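Local coordinates for protein leucyl-trna synthetase (Plasmodium falciparum, PDB 5FOC) that is thought to charge tRNA(Leu) with leucine and, through the editing domain described here, to remove wrongly attached amino acids, at residues T127-T132 against K334-E339; G340-D345 against M350-C355; D345-M350 against K357-N362; N362-R365 against F370-S373. The protein carries 2 engineered substitutions. One frame throughout, in Å; residues are numbered along the deposited sequence.

Contact 1: T127-T132 against K334-E339; sequences TLKPET and KKQYFE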
loop_
_atom_site.group_PDB
_atom_site.type_symbol
_atom_site.label_atom_id
_atom_site.label_comp_id
_atom_site.label_asym_id
_atom_site.label_seq_id
_atom_site.Cartn_x
_atom_site.Cartn_y
_atom_site.Cartn_z
ATOM N N THR A 127 3.307 -2.770 6.570
ATOM C CA THR A 127 3.529 -2.036 7.800
ATOM C C THR A 127 4.196 -2.943 8.860
ATOM O O THR A 127 3.878 -4.147 8.942
ATOM C CB THR A 127 2.211 -1.409 8.363
ATOM O OG1 THR A 127 2.501 -0.585 9.480
ATOM C CG2 THR A 127 1.217 -2.446 8.757
ATOM N N LEU A 128 5.042 -2.300 9.663
ATOM C CA LEU A 128 5.513 -2.903 10.904
ATOM C C LEU A 128 4.731 -2.480 12.110
ATOM O O LEU A 128 4.959 -2.940 13.205
ATOM C CB LEU A 128 6.990 -2.559 11.114
ATOM C CG LEU A 128 7.914 -3.078 10.008
ATOM C CD1 LEU A 128 9.285 -2.447 10.106
ATOM C CD2 LEU A 128 7.935 -4.586 10.044
ATOM N N LYS A 129 3.695 -1.620 11.910
ATOM C CA LYS A 129 2.914 -1.146 12.991
ATOM C C LYS A 129 1.419 -1.322 12.658
ATOM O O LYS A 129 0.684 -0.307 12.505
ATOM C CB LYS A 129 3.206 0.328 13.268
ATOM C CG LYS A 129 4.612 0.835 13.429
ATOM C CD LYS A 129 4.498 2.324 13.811
ATOM C CE LYS A 129 5.754 3.130 13.579
ATOM N NZ LYS A 129 5.678 4.512 14.141
ATOM N N PRO A 130 0.949 -2.569 12.517
ATOM C CA PRO A 130 -0.472 -2.797 12.135
ATOM C C PRO A 130 -1.487 -2.206 13.074
ATOM O O PRO A 130 -2.588 -1.853 12.596
ATOM C CB PRO A 130 -0.630 -4.311 12.078
ATOM C CG PRO A 130 0.556 -4.825 12.924
ATOM C CD PRO A 130 1.665 -3.848 12.723
ATOM N N GLU A 131 -1.150 -2.026 14.341
ATOM C CA GLU A 131 -2.021 -1.440 15.362
ATOM C C GLU A 131 -2.410 0.030 15.057
ATOM O O GLU A 131 -3.256 0.585 15.756
ATOM C CB GLU A 131 -1.409 -1.578 16.779
ATOM C CG GLU A 131 -0.160 -0.740 17.055
ATOM C CD GLU A 131 1.151 -1.228 16.394
ATOM O OE1 GLU A 131 1.196 -2.330 15.777
ATOM O OE2 GLU A 131 2.157 -0.479 16.499
ATOM N N THR A 132 -1.680 0.664 14.153
ATOM C CA THR A 132 -1.921 2.056 13.747
ATOM C C THR A 132 -2.835 2.139 12.525
ATOM O O THR A 132 -3.122 3.258 12.123
ATOM C CB THR A 132 -0.571 2.787 13.434
ATOM O OG1 THR A 132 0.035 2.285 12.228
ATOM C CG2 THR A 132 0.438 2.654 14.668
ATOM N N LYS A 334 10.647 1.610 18.444
ATOM C CA LYS A 334 10.962 0.830 19.675
ATOM C C LYS A 334 10.273 1.444 20.915
ATOM O O LYS A 334 9.678 0.763 21.736
ATOM C CB LYS A 334 12.492 0.716 19.805
ATOM C CG LYS A 334 13.061 -0.426 18.958
ATOM C CD LYS A 334 14.575 -0.585 19.139
ATOM C CE LYS A 334 15.213 -1.379 17.988
ATOM N NZ LYS A 334 15.224 -0.657 16.674
ATOM N N LYS A 335 10.217 2.772 20.950
ATOM C CA LYS A 335 9.598 3.455 22.068
ATOM C C LYS A 335 8.088 3.221 22.109
ATOM O O LYS A 335 7.525 2.932 23.145
ATOM C CB LYS A 335 9.897 4.945 22.013
ATOM C CG LYS A 335 9.548 5.684 23.285
ATOM C CD LYS A 335 10.305 6.999 23.362
ATOM C CE LYS A 335 9.916 7.804 24.587
ATOM N NZ LYS A 335 10.456 7.240 25.852
ATOM N N GLN A 336 7.411 3.430 20.978
ATOM C CA GLN A 336 5.989 3.058 20.917
ATOM C C GLN A 336 5.707 1.588 21.292
ATOM O O GLN A 336 4.764 1.288 22.022
ATOM C CB GLN A 336 5.450 3.337 19.516
ATOM C CG GLN A 336 5.374 4.819 19.180
ATOM C CD GLN A 336 4.869 5.030 17.766
ATOM O OE1 GLN A 336 4.845 4.085 16.953
ATOM N NE2 GLN A 336 4.475 6.272 17.451
ATOM N N TYR A 337 6.592 0.671 20.858
ATOM C CA TYR A 337 6.333 -0.742 21.044
ATOM C C TYR A 337 6.438 -1.022 22.539
ATOM O O TYR A 337 5.532 -1.600 23.137
ATOM C CB TYR A 337 7.335 -1.576 20.228
ATOM C CG TYR A 337 7.211 -3.086 20.341
ATOM C CD1 TYR A 337 6.014 -3.752 20.097
ATOM C CD2 TYR A 337 8.326 -3.855 20.668
ATOM C CE1 TYR A 337 5.928 -5.128 20.165
ATOM C CE2 TYR A 337 8.257 -5.243 20.761
ATOM C CZ TYR A 337 7.063 -5.890 20.502
ATOM O OH TYR A 337 6.941 -7.245 20.607
ATOM N N PHE A 338 7.550 -0.592 23.156
ATOM C CA PHE A 338 7.715 -0.894 24.566
ATOM C C PHE A 338 6.968 -0.013 25.565
ATOM O O PHE A 338 6.789 -0.429 26.713
ATOM C CB PHE A 338 9.208 -0.910 24.915
ATOM C CG PHE A 338 9.951 -2.097 24.331
ATOM C CD1 PHE A 338 9.752 -3.358 24.838
ATOM C CD2 PHE A 338 10.818 -1.951 23.261
ATOM C CE1 PHE A 338 10.422 -4.460 24.322
ATOM C CE2 PHE A 338 11.495 -3.051 22.723
ATOM C CZ PHE A 338 11.272 -4.312 23.253
ATOM N N GLU A 339 6.525 1.185 25.165
ATOM C CA GLU A 339 6.030 2.132 26.118
ATOM C C GLU A 339 4.673 2.694 25.731
ATOM O O GLU A 339 4.039 3.312 26.552
ATOM C CB GLU A 339 7.013 3.292 26.291
ATOM C CG GLU A 339 8.346 2.873 26.842
ATOM C CD GLU A 339 9.325 4.025 26.926
ATOM O OE1 GLU A 339 8.931 5.138 27.305
ATOM O OE2 GLU A 339 10.509 3.828 26.591
HETATM O O HOH W 1 4.000 1.389 17.371
#
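Lys129 and Gln336 are the residues that meet, and their backbones stay well apart: the closest pair of CA atoms, Lys129 and Tyr337, is 8.8 Å apart. The 127-132 segment leaves a strand and tightens into a 3-10 turn at 130-132, while 334-339 is the last part of a helix. An ST turn, Lys129 N to Thr127 OG1 (2.9 Å), bends the chain before the turn. Lys129 O then takes both the backbone N and OG1 of Thr132, the hydroxyl lying in the carbonyl plane at 2.7 Å. From this braced corner the extended Lys129 chain crosses that of Gln336 at about a right angle, and Lys129 NZ donates to Gln336 OE1 over 3.0 Å. The ammonium comes in above the amide plane, 35° out of it. Gln336 OE1 has a second donor, a water at 2.9 Å that also donates to Glu131 OE2. The other end of the amide is held too: Gln336 NE2 donates to Asp261 O, which also accepts weakly from Lys129 NZ, and to Thr307 OG1. Glu131 is salt-bridged to Arg356 of helix 352-365, and Ile298 of strand 298-299 touches Glu131 and Thr132 of the turn and Gln336 of helix 325-339.

Contact 2: G340-D345 against M350-C355; sequences GIMTVD and MKTFNC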
loop_
_atom_site.group_PDB
_atom_site.type_symbol
_atom_site.label_atom_id
_atom_site.label_comp_id
_atom_site.label_asym_id
_atom_site.label_seq_id
_atom_site.Cartn_x
_atom_site.Cartn_y
_atom_site.Cartn_z
ATOM N N GLY A 340 4.234 2.396 24.521
ATOM C CA GLY A 340 3.021 3.067 24.013
ATOM C C GLY A 340 1.767 2.476 24.636
ATOM O O GLY A 340 1.746 1.278 24.995
ATOM N N ILE A 341 0.709 3.308 24.710
ATOM C CA ILE A 341 -0.627 2.876 25.128
ATOM C C ILE A 341 -1.553 3.180 23.951
ATOM O O ILE A 341 -1.507 4.278 23.396
ATOM C CB ILE A 341 -1.113 3.626 26.388
ATOM C CG1 ILE A 341 -0.125 3.392 27.548
ATOM C CG2 ILE A 341 -2.512 3.181 26.797
ATOM C CD1 ILE A 341 -0.248 4.375 28.685
ATOM N N MET A 342 -2.349 2.195 23.573
ATOM C CA MET A 342 -3.361 2.386 22.515
ATOM C C MET A 342 -4.498 3.308 22.940
ATOM O O MET A 342 -5.019 3.233 24.063
ATOM C CB MET A 342 -3.938 1.045 22.107
ATOM C CG MET A 342 -2.940 -0.005 21.596
ATOM S SD MET A 342 -1.796 0.514 20.334
ATOM C CE MET A 342 -3.003 0.918 19.043
ATOM N N THR A 343 -4.927 4.126 21.988
ATOM C CA THR A 343 -5.985 5.138 22.230
ATOM C C THR A 343 -7.278 4.995 21.376
ATOM O O THR A 343 -8.193 5.870 21.426
ATOM C CB THR A 343 -5.424 6.551 22.018
ATOM O OG1 THR A 343 -4.932 6.661 20.680
ATOM C CG2 THR A 343 -4.321 6.855 23.019
ATOM N N VAL A 344 -7.354 3.906 20.621
ATOM C CA VAL A 344 -8.461 3.653 19.655
ATOM C C VAL A 344 -9.083 2.292 19.840
ATOM O O VAL A 344 -8.380 1.326 20.262
ATOM C CB VAL A 344 -7.962 3.803 18.192
ATOM C CG1 VAL A 344 -7.563 5.263 17.946
ATOM C CG2 VAL A 344 -6.785 2.839 17.895
ATOM N N ASP A 345 -10.385 2.172 19.565
ATOM C CA ASP A 345 -11.044 0.886 19.532
ATOM C C ASP A 345 -10.435 -0.045 18.499
ATOM O O ASP A 345 -10.008 0.417 17.447
ATOM C CB ASP A 345 -12.565 1.001 19.166
ATOM C CG ASP A 345 -13.401 1.689 20.211
ATOM O OD1 ASP A 345 -12.990 1.896 21.362
ATOM O OD2 ASP A 345 -14.548 2.003 19.836
ATOM N N MET A 350 -4.941 -0.460 26.209
ATOM C CA MET A 350 -4.108 -1.628 26.097
ATOM C C MET A 350 -2.692 -1.164 25.761
ATOM O O MET A 350 -2.489 -0.132 25.133
ATOM C CB MET A 350 -4.681 -2.490 24.982
ATOM C CG MET A 350 -4.264 -3.936 24.984
ATOM S SD MET A 350 -4.818 -4.676 23.434
ATOM C CE MET A 350 -3.435 -5.780 23.328
ATOM N N LYS A 351 -1.673 -1.909 26.182
ATOM C CA LYS A 351 -0.371 -1.509 25.797
ATOM C C LYS A 351 -0.096 -1.868 24.342
ATOM O O LYS A 351 -0.471 -2.941 23.875
ATOM C CB LYS A 351 0.623 -2.268 26.698
ATOM C CG LYS A 351 0.501 -1.839 28.167
ATOM C CD LYS A 351 1.110 -0.468 28.461
ATOM C CE LYS A 351 2.569 -0.551 28.916
ATOM N NZ LYS A 351 3.515 -0.820 27.796
ATOM N N THR A 352 0.603 -0.982 23.655
ATOM C CA THR A 352 0.997 -1.208 22.278
ATOM C C THR A 352 1.758 -2.525 22.124
ATOM O O THR A 352 1.610 -3.250 21.152
ATOM C CB THR A 352 1.821 -0.013 21.789
ATOM O OG1 THR A 352 1.066 1.213 21.966
ATOM C CG2 THR A 352 2.239 -0.161 20.384
ATOM N N PHE A 353 2.571 -2.835 23.125
ATOM C CA PHE A 353 3.309 -4.086 23.061
ATOM C C PHE A 353 2.427 -5.313 22.829
ATOM O O PHE A 353 2.751 -6.158 21.978
ATOM C CB PHE A 353 4.094 -4.226 24.339
ATOM C CG PHE A 353 4.984 -5.436 24.363
ATOM C CD1 PHE A 353 6.252 -5.386 23.807
ATOM C CD2 PHE A 353 4.527 -6.626 24.887
ATOM C CE1 PHE A 353 7.091 -6.524 23.867
ATOM C CE2 PHE A 353 5.354 -7.742 24.934
ATOM C CZ PHE A 353 6.613 -7.698 24.378
ATOM N N ASN A 354 1.294 -5.370 23.548
ATOM C CA ASN A 354 0.348 -6.465 23.419
ATOM C C ASN A 354 -0.496 -6.306 22.110
ATOM O O ASN A 354 -0.773 -7.287 21.376
ATOM C CB ASN A 354 -0.537 -6.540 24.688
ATOM C CG ASN A 354 0.269 -6.747 25.995
ATOM O OD1 ASN A 354 0.175 -5.932 26.947
ATOM N ND2 ASN A 354 1.032 -7.805 26.053
ATOM N N CYS A 355 -0.878 -5.065 21.807
ATOM C CA CYS A 355 -1.781 -4.784 20.700
ATOM C C CYS A 355 -1.199 -5.144 19.337
ATOM O O CYS A 355 -1.917 -5.576 18.426
ATOM C CB CYS A 355 -2.108 -3.307 20.701
ATOM S SG CYS A 355 -3.321 -2.903 19.442
HETATM O O HOH W 2 3.463 -0.836 25.072
#
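Met342 reaches across to the start of the helix at 352-355, and its side chain can be followed atom by atom. CB lies 3.6 Å from Met350 O. CG packs on Cys355 CB at 3.5 Å. Bends at chi2 (-50°) and chi3 (-62°) then fold the chain back over the first helical turn: SD comes to 3.4 Å from Thr352 OG1, the two side chains crossing at about a right angle, and CE ends near SG in the one conformer of Cys355 described. The backbones beneath are joined by a single beta bridge of Ile341 with Lys351. Met342 N donates to Met350 O at 2.8 Å, almost straight along the C=O bond, and Thr352 N donates to Gly340 O at 2.9 Å from well above the carbonyl plane. The pattern is that of an antiparallel, non-hydrogen-bonded pair; the loop after strand 341-342, a strand itself paired with 298-299, returns alongside it and then enters helix 352-365, with Lys351 at the N-cap position. Gly340 is the first residue past helix 325-339, and its carbonyl also receives a water at 2.7 Å. That water accepts from Phe353 N in the first turn and from Lys351 NZ, whose chain is bent at chi2, chi3 and chi4 to curl back to it. On its way, Lys351 CD passes 4.2 Å from Ile341 CG1, the two side chains oblique to each other.

Contact 3: D345-M350 against K357-N362; sequences DPYKGM and KLAKQN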
loop_
_atom_site.group_PDB
_atom_site.type_symbol
_atom_site.label_atom_id
_atom_site.label_comp_id
_atom_site.label_asym_id
_atom_site.label_seq_id
_atom_site.Cartn_x
_atom_site.Cartn_y
_atom_site.Cartn_z
ATOM N N ASP A 345 -10.385 2.172 19.565
ATOM C CA ASP A 345 -11.044 0.886 19.532
ATOM C C ASP A 345 -10.435 -0.045 18.499
ATOM O O ASP A 345 -10.008 0.417 17.447
ATOM C CB ASP A 345 -12.565 1.001 19.166
ATOM C CG ASP A 345 -13.401 1.689 20.211
ATOM O OD1 ASP A 345 -12.990 1.896 21.362
ATOM O OD2 ASP A 345 -14.548 2.003 19.836
ATOM N N PRO A 346 -10.387 -1.355 18.785
ATOM C CA PRO A 346 -10.923 -1.978 20.003
ATOM C C PRO A 346 -9.860 -2.145 21.127
ATOM O O PRO A 346 -9.984 -3.068 21.956
ATOM C CB PRO A 346 -11.397 -3.352 19.484
ATOM C CG PRO A 346 -10.428 -3.679 18.410
ATOM C CD PRO A 346 -10.061 -2.366 17.759
ATOM N N TYR A 347 -8.862 -1.251 21.193
ATOM C CA TYR A 347 -7.659 -1.489 21.995
ATOM C C TYR A 347 -7.505 -0.468 23.102
ATOM O O TYR A 347 -6.432 -0.387 23.689
ATOM C CB TYR A 347 -6.422 -1.426 21.092
ATOM C CG TYR A 347 -6.466 -2.416 19.957
ATOM C CD1 TYR A 347 -6.627 -3.804 20.195
ATOM C CD2 TYR A 347 -6.314 -1.991 18.660
ATOM C CE1 TYR A 347 -6.690 -4.705 19.140
ATOM C CE2 TYR A 347 -6.380 -2.876 17.595
ATOM C CZ TYR A 347 -6.573 -4.226 17.824
ATOM O OH TYR A 347 -6.628 -5.083 16.734
ATOM N N LYS A 348 -8.541 0.306 23.412
ATOM C CA LYS A 348 -8.357 1.479 24.270
ATOM C C LYS A 348 -7.800 1.092 25.633
ATOM O O LYS A 348 -8.325 0.186 26.270
ATOM C CB LYS A 348 -9.638 2.287 24.450
ATOM C CG LYS A 348 -9.960 3.170 23.268
ATOM C CD LYS A 348 -11.163 4.057 23.559
ATOM C CE LYS A 348 -11.337 5.008 22.415
ATOM N NZ LYS A 348 -12.593 5.784 22.607
ATOM N N GLY A 349 -6.724 1.771 26.038
ATOM C CA GLY A 349 -5.983 1.448 27.280
ATOM C C GLY A 349 -5.016 0.277 27.312
ATOM O O GLY A 349 -4.372 0.036 28.342
ATOM N N MET A 350 -4.941 -0.460 26.209
ATOM C CA MET A 350 -4.108 -1.628 26.097
ATOM C C MET A 350 -2.692 -1.164 25.761
ATOM O O MET A 350 -2.489 -0.132 25.133
ATOM C CB MET A 350 -4.681 -2.490 24.982
ATOM C CG MET A 350 -4.264 -3.936 24.984
ATOM S SD MET A 350 -4.818 -4.676 23.434
ATOM C CE MET A 350 -3.435 -5.780 23.328
ATOM N N LYS A 357 0.512 -7.680 18.584
ATOM C CA LYS A 357 0.230 -9.097 18.344
ATOM C C LYS A 357 -1.244 -9.320 18.033
ATOM O O LYS A 357 -1.549 -10.023 17.086
ATOM C CB LYS A 357 0.735 -10.027 19.514
ATOM C CG LYS A 357 2.252 -10.152 19.670
ATOM C CD LYS A 357 2.611 -10.960 20.937
ATOM C CE LYS A 357 4.106 -10.933 21.367
ATOM N NZ LYS A 357 4.427 -10.974 22.876
ATOM N N LEU A 358 -2.140 -8.667 18.784
ATOM C CA LEU A 358 -3.566 -8.856 18.610
ATOM C C LEU A 358 -3.990 -8.329 17.263
ATOM O O LEU A 358 -4.756 -8.986 16.565
ATOM C CB LEU A 358 -4.376 -8.148 19.706
ATOM C CG LEU A 358 -4.295 -8.731 21.108
ATOM C CD1 LEU A 358 -5.210 -7.947 22.012
ATOM C CD2 LEU A 358 -4.704 -10.198 21.166
ATOM N N ALA A 359 -3.469 -7.156 16.891
ATOM C CA ALA A 359 -3.857 -6.516 15.622
ATOM C C ALA A 359 -3.418 -7.370 14.426
ATOM O O ALA A 359 -4.171 -7.549 13.465
ATOM C CB ALA A 359 -3.296 -5.115 15.531
ATOM N N LYS A 360 -2.210 -7.927 14.504
ATOM C CA LYS A 360 -1.774 -8.918 13.504
ATOM C C LYS A 360 -2.739 -10.090 13.390
ATOM O O LYS A 360 -3.116 -10.463 12.276
ATOM C CB LYS A 360 -0.392 -9.468 13.822
ATOM C CG LYS A 360 0.714 -8.612 13.315
ATOM C CD LYS A 360 2.031 -9.376 13.584
ATOM C CE LYS A 360 3.212 -8.617 13.023
ATOM N NZ LYS A 360 4.490 -9.246 13.417
ATOM N N GLN A 361 -3.114 -10.660 14.550
ATOM C CA GLN A 361 -4.107 -11.737 14.627
ATOM C C GLN A 361 -5.456 -11.346 13.986
ATOM O O GLN A 361 -5.996 -12.116 13.195
ATOM C CB GLN A 361 -4.328 -12.207 16.090
ATOM C CG GLN A 361 -3.110 -12.936 16.690
ATOM C CD GLN A 361 -3.258 -13.268 18.169
ATOM O OE1 GLN A 361 -4.326 -13.104 18.758
ATOM N NE2 GLN A 361 -2.171 -13.756 18.777
ATOM N N ASN A 362 -5.967 -10.149 14.304
ATOM C CA ASN A 362 -7.310 -9.754 13.909
ATOM C C ASN A 362 -7.318 -9.479 12.434
ATOM O O ASN A 362 -8.252 -9.890 11.721
ATOM C CB ASN A 362 -7.789 -8.523 14.698
ATOM C CG ASN A 362 -8.048 -8.827 16.177
ATOM O OD1 ASN A 362 -8.430 -9.951 16.551
ATOM N ND2 ASN A 362 -7.861 -7.817 17.027
#
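Tyr347 points its ring at the helix 357-362 and ends in a hydrogen bond: Asn362 ND2 donates to Tyr347 OH over 3.0 Å, with an N-H...O angle of 158°. The two side chains come from opposite directions and their flat groups are nearly coplanar, ring and amide planes only 10° apart, so the amide nitrogen meets the phenol at the ring edge. On both residues CG stands beside the backbone N and anti to the carbonyl carbon, with chi1 -58° for Tyr347; these torsions send the phenol out from the loop and the amide back along the helix to meet it. Asn362 is held at its other end as well, because OD1 accepts from Arg365 one turn on, which leaves ND2 directed at the tyrosine. Behind the hydroxyl, Ala359 offers a small surface, its CB 3.5 Å from Tyr347 OH. Leu358 runs past the ring in the opposite sense, CB lying 4.2 Å from Tyr347 CE1. On the loop side, Pro346 follows a cis peptide bond and sets its CD 3.7 Å above one face of the ring, near the rim. A type II turn from Tyr347 to Met350, with Gly349 at positive phi, brings Met350 round beside Leu358, its side chain modelled in two conformers and the detailed fit doubtful. The loop lies between strand 341-342 and helix 352-365 and folds back along the very helix it leads into; Tyr347 and Met350 also touch Cys355 there, a turn nearer its start.

Contact 4: N362-R365 against F370-S373; sequences NIIR and FLYS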
loop_
_atom_site.group_PDB
_atom_site.type_symbol
_atom_site.label_atom_id
_atom_site.label_comp_id
_atom_site.label_asym_id
_atom_site.label_seq_id
_atom_site.Cartn_x
_atom_site.Cartn_y
_atom_site.Cartn_z
ATOM N N ASN A 362 -5.967 -10.149 14.304
ATOM C CA ASN A 362 -7.310 -9.754 13.909
ATOM C C ASN A 362 -7.318 -9.479 12.434
ATOM O O ASN A 362 -8.252 -9.890 11.721
ATOM C CB ASN A 362 -7.789 -8.523 14.698
ATOM C CG ASN A 362 -8.048 -8.827 16.177
ATOM O OD1 ASN A 362 -8.430 -9.951 16.551
ATOM N ND2 ASN A 362 -7.861 -7.817 17.027
ATOM N N ILE A 363 -6.271 -8.801 11.966
ATOM C CA ILE A 363 -6.176 -8.474 10.538
ATOM C C ILE A 363 -6.174 -9.737 9.693
ATOM O O ILE A 363 -6.920 -9.813 8.701
ATOM C CB ILE A 363 -4.949 -7.616 10.229
ATOM C CG1 ILE A 363 -5.154 -6.225 10.827
ATOM C CG2 ILE A 363 -4.626 -7.604 8.723
ATOM C CD1 ILE A 363 -3.949 -5.317 10.791
ATOM N N ILE A 364 -5.373 -10.734 10.093
ATOM C CA ILE A 364 -5.285 -12.003 9.369
ATOM C C ILE A 364 -6.604 -12.776 9.457
ATOM O O ILE A 364 -7.133 -13.237 8.433
ATOM C CB ILE A 364 -4.077 -12.845 9.846
ATOM C CG1 ILE A 364 -2.799 -12.407 9.126
ATOM C CG2 ILE A 364 -4.269 -14.336 9.546
ATOM C CD1 ILE A 364 -2.498 -10.927 9.071
ATOM N N ARG A 365 -7.163 -12.854 10.661
ATOM C CA ARG A 365 -8.380 -13.621 10.897
ATOM C C ARG A 365 -9.569 -13.061 10.105
ATOM O O ARG A 365 -10.354 -13.824 9.593
ATOM C CB ARG A 365 -8.717 -13.667 12.396
ATOM C CG ARG A 365 -9.814 -14.660 12.737
ATOM C CD ARG A 365 -10.207 -14.602 14.204
ATOM N NE ARG A 365 -10.742 -13.281 14.556
ATOM C CZ ARG A 365 -10.120 -12.339 15.279
ATOM N NH1 ARG A 365 -8.897 -12.521 15.797
ATOM N NH2 ARG A 365 -10.748 -11.182 15.497
ATOM N N PHE A 370 -2.320 -10.033 5.405
ATOM C CA PHE A 370 -1.472 -11.223 5.400
ATOM C C PHE A 370 -0.218 -10.941 6.199
ATOM O O PHE A 370 0.233 -9.809 6.299
ATOM C CB PHE A 370 -1.014 -11.565 3.992
ATOM C CG PHE A 370 -2.128 -11.756 3.001
ATOM C CD1 PHE A 370 -2.898 -12.923 2.990
ATOM C CD2 PHE A 370 -2.397 -10.779 2.069
ATOM C CE1 PHE A 370 -3.899 -13.118 2.050
ATOM C CE2 PHE A 370 -3.410 -10.969 1.139
ATOM C CZ PHE A 370 -4.172 -12.127 1.140
ATOM N N LEU A 371 0.340 -12.023 6.746
ATOM C CA LEU A 371 1.712 -11.967 7.247
ATOM C C LEU A 371 2.646 -12.252 6.085
ATOM O O LEU A 371 2.316 -13.068 5.241
ATOM C CB LEU A 371 1.920 -12.956 8.381
ATOM C CG LEU A 371 1.046 -12.745 9.630
ATOM C CD1 LEU A 371 1.363 -13.718 10.770
ATOM C CD2 LEU A 371 1.089 -11.304 10.152
ATOM N N TYR A 372 3.772 -11.539 6.046
ATOM C CA TYR A 372 4.763 -11.607 4.967
ATOM C C TYR A 372 6.186 -11.470 5.523
ATOM O O TYR A 372 6.458 -10.568 6.351
ATOM C CB TYR A 372 4.535 -10.438 4.004
ATOM C CG TYR A 372 5.558 -10.220 2.913
ATOM C CD1 TYR A 372 6.688 -9.435 3.135
ATOM C CD2 TYR A 372 5.403 -10.771 1.655
ATOM C CE1 TYR A 372 7.657 -9.245 2.141
ATOM C CE2 TYR A 372 6.319 -10.532 0.636
ATOM C CZ TYR A 372 7.482 -9.804 0.903
ATOM O OH TYR A 372 8.452 -9.576 -0.058
ATOM N N SER A 373 7.082 -12.345 5.017
ATOM C CA SER A 373 8.514 -12.361 5.315
ATOM C C SER A 373 9.327 -12.394 4.035
ATOM O O SER A 373 8.882 -12.934 3.031
ATOM C CB SER A 373 8.906 -13.618 6.130
ATOM O OG SER A 373 8.275 -13.586 7.398
#
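Ile364, Phe370 and Leu371 make this contact, which is wholly apolar between the last turn of helix 352-365 and strand 369-373. The isoleucine has the largest share. Its CG1 branch stands beside the backbone N (chi1 -84°) and then turns at chi2 to 48°, which lays CD1 over the strand backbone, 3.7 Å from Phe370 C. The same methyl touches Leu371 CD2 at 3.8 Å, while Ile364 CG1 lies 3.9 Å from Leu371 CG. The two side chains cross at about a right angle. Phe370 takes part through its main chain: its CB points away from the helix, and its ring packs elsewhere, against Lys12, Gln156 and Ile198. Leu371 also reaches Glu7. On the helix, Arg365 grips Asn362 OD1 end-on with NH1 at 2.7 Å and NH2 at 2.8 Å, both nitrogens on one oxygen, which ties these two side chains of the last turn together. Phe370 and Tyr372 pair through their backbones with Leu10 and Tyr8, so the helix ends, the chain turns, and the strand joins strand 7-15 in antiparallel fashion: a tight helix-to-strand connection at the edge of the mixed sheet of this editing domain.

How the contacts relate
Contacts 2, 3 and 4 follow helix 352-365 from its first turn to its last. Contacts 2 and 3 overlap, with centres about 7 Å apart; they share Met350, and a probable hydrogen bond joins Met342 O of contact 2 to Gly349 N of contact 3 at 3.0 Å. Contact 4 begins at Asn362, where contact 3 ends, and its centre is about 18 Å from that of contact 2, the two not touching. Contact 1 packs against all three: Glu131 O lies 3.3 Å from Met342 CE, Glu131 CA 3.9 Å from Ala359 CB, and Pro130 CB 3.7 Å from Ile363 CD1. The 3-10 turn therefore lies against the middle and later part of the helix, and reaches Met342 as well.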